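Local coordinates for protein synthesis inhibitor I (Hordeum vulgare, PDB 4FBC), which is a ribosome-inactivating protein of barley and probably acts as an inhibitor of protein synthesis, at residues P53-N58 with A81-N86. The protein carries 3 engineered substitutions. Numbering follows the deposited sequence.
Sequences PPVEPN and AIRADN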
loop_
_atom_site.group_PDB
_atom_site.type_symbol
_atom_site.label_atom_id
_atom_site.label_comp_id
_atom_site.label_asym_id
_atom_site.label_seq_id
_atom_site.Cartn_x
_atom_site.Cartn_y
_atom_site.Cartn_z
ATOM N N PRO A 53 -0.475 8.994 -10.164
ATOM C CA PRO A 53 -0.030 9.206 -11.548
ATOM C C PRO A 53 0.216 7.847 -12.216
ATOM O O PRO A 53 0.438 6.849 -11.509
ATOM C CB PRO A 53 1.292 9.958 -11.373
ATOM C CG PRO A 53 1.821 9.500 -10.032
ATOM C CD PRO A 53 0.589 9.232 -9.169
ATOM N N PRO A 54 0.174 7.797 -13.563
ATOM C CA PRO A 54 0.528 6.556 -14.266
ATOM C C PRO A 54 1.951 6.126 -13.945
ATOM O O PRO A 54 2.763 6.940 -13.492
ATOM C CB PRO A 54 0.457 6.961 -15.749
ATOM C CG PRO A 54 -0.504 8.113 -15.782
ATOM C CD PRO A 54 -0.257 8.861 -14.482
ATOM N N VAL A 55 2.243 4.848 -14.179
ATOM C CA VAL A 55 3.606 4.337 -14.129
ATOM C C VAL A 55 4.392 4.907 -15.309
ATOM O O VAL A 55 3.893 4.908 -16.433
ATOM C CB VAL A 55 3.600 2.790 -14.212
ATOM C CG1 VAL A 55 5.024 2.246 -14.343
ATOM C CG2 VAL A 55 2.879 2.197 -12.993
ATOM N N GLU A 56 5.602 5.398 -15.049
ATOM C CA GLU A 56 6.448 5.965 -16.097
ATOM C C GLU A 56 6.827 4.883 -17.100
ATOM O O GLU A 56 7.261 3.793 -16.722
ATOM C CB GLU A 56 7.712 6.600 -15.499
ATOM C CG GLU A 56 7.444 7.796 -14.578
ATOM C CD GLU A 56 8.709 8.379 -13.953
ATOM O OE1 GLU A 56 9.582 7.601 -13.510
ATOM O OE2 GLU A 56 8.831 9.626 -13.898
ATOM N N PRO A 57 6.645 5.170 -18.390
ATOM C CA PRO A 57 7.063 4.168 -19.374
ATOM C C PRO A 57 8.533 4.336 -19.790
ATOM O O PRO A 57 9.084 5.434 -19.654
ATOM C CB PRO A 57 6.100 4.407 -20.546
ATOM C CG PRO A 57 5.707 5.849 -20.434
ATOM C CD PRO A 57 5.864 6.269 -18.989
ATOM N N ASN A 58 9.149 3.242 -20.244
ATOM C CA ASN A 58 10.530 3.223 -20.769
ATOM C C ASN A 58 11.655 3.280 -19.722
ATOM O O ASN A 58 12.832 3.415 -20.072
ATOM C CB ASN A 58 10.749 4.303 -21.843
ATOM C CG ASN A 58 9.742 4.218 -22.980
ATOM O OD1 ASN A 58 9.069 3.201 -23.156
ATOM N ND2 ASN A 58 9.644 5.290 -23.764
ATOM N N ALA A 81 10.830 0.508 1.808
ATOM C CA ALA A 81 10.919 1.143 0.501
ATOM C C ALA A 81 9.729 0.716 -0.351
ATOM O O ALA A 81 9.551 -0.469 -0.646
ATOM C CB ALA A 81 12.229 0.766 -0.186
ATOM N N ILE A 82 8.910 1.687 -0.745
ATOM C CA ILE A 82 7.656 1.410 -1.439
ATOM C C ILE A 82 7.576 2.240 -2.720
ATOM O O ILE A 82 7.934 3.414 -2.729
ATOM C CB ILE A 82 6.444 1.736 -0.518
ATOM C CG1 ILE A 82 6.533 0.940 0.790
ATOM C CG2 ILE A 82 5.136 1.439 -1.228
ATOM C CD1 ILE A 82 5.527 1.403 1.878
ATOM N N ARG A 83 7.112 1.637 -3.810
ATOM C CA ARG A 83 6.999 2.366 -5.073
ATOM C C ARG A 83 5.925 3.447 -4.971
ATOM O O ARG A 83 4.863 3.210 -4.398
ATOM C CB ARG A 83 6.682 1.402 -6.218
ATOM C CG ARG A 83 7.862 0.508 -6.576
ATOM C CD ARG A 83 7.519 -0.494 -7.670
ATOM N NE ARG A 83 6.991 0.152 -8.867
ATOM C CZ ARG A 83 6.812 -0.459 -10.035
ATOM N NH1 ARG A 83 7.116 -1.742 -10.161
ATOM N NH2 ARG A 83 6.332 0.218 -11.072
ATOM N N ALA A 84 6.206 4.625 -5.525
ATOM C CA ALA A 84 5.248 5.735 -5.474
ATOM C C ALA A 84 4.261 5.732 -6.636
ATOM O O ALA A 84 3.410 6.624 -6.726
ATOM C CB ALA A 84 5.982 7.084 -5.395
ATOM N N ASP A 85 4.371 4.745 -7.524
ATOM C CA ASP A 85 3.454 4.645 -8.659
ATOM C C ASP A 85 2.380 3.583 -8.468
ATOM O O ASP A 85 1.253 3.754 -8.934
ATOM C CB ASP A 85 4.210 4.441 -9.993
ATOM C CG ASP A 85 5.273 3.358 -9.921
ATOM O OD1 ASP A 85 5.314 2.594 -8.934
ATOM O OD2 ASP A 85 6.085 3.264 -10.881
ATOM N N ASN A 86 2.715 2.496 -7.770
ATOM C CA ASN A 86 1.736 1.437 -7.518
ATOM C C ASN A 86 1.685 0.946 -6.066
ATOM O O ASN A 86 0.967 -0.001 -5.761
ATOM C CB ASN A 86 1.938 0.256 -8.484
ATOM C CG ASN A 86 3.285 -0.406 -8.321
ATOM O OD1 ASN A 86 4.012 -0.127 -7.369
ATOM N ND2 ASN A 86 3.634 -1.301 -9.258
HETATM O O HOH W 1 -0.576 4.395 -11.025
HETATM O O HOH W 2 6.675 5.217 -12.399
#
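In the ribosome-inactivating protein fold, the turn between strands 78-83 and 89-93 of the mixed sheet shows how a proline-rich loop can rest on a turn without any direct hydrogen bond between them. V55 and D85 make the main contact. With CG1 anti to the backbone N (chi1 173°), V55 spreads both methyls over the aspartate: CG1 lies 3.8 Å from D85 OD2, while CG2 sits 4.0 Å from D85 CB. The same CG1 reaches the edge of the R83 guanidinium.

R83 grips this carboxylate side-on in a salt bridge with two nitrogens. Its NE donates to D85 OD1 at 3.0 Å, using that oxygen's syn lone pair, and its NH2 donates to D85 OD2 at 3.1 Å, approaching from above the carboxylate plane. A bend at chi3 (55°) brings the guanidinium round to the acid, and N86 ND2 lies over the centre of one guanidinium face. The paired charges probably favour an ionised D85.

Two waters supply the polar links across the contact. One donates to both P53 O and D85 O; the other accepts from E56 N and donates to D85 OD2.

Beyond the pair, P53 packs on F276 of helix 269-278, and R83 touches W64 of strand 64-70. N86 O accepts a hydrogen bond from NH2 of R179, a residue of the adenosine monophosphate pocket at the end of helix 157-179.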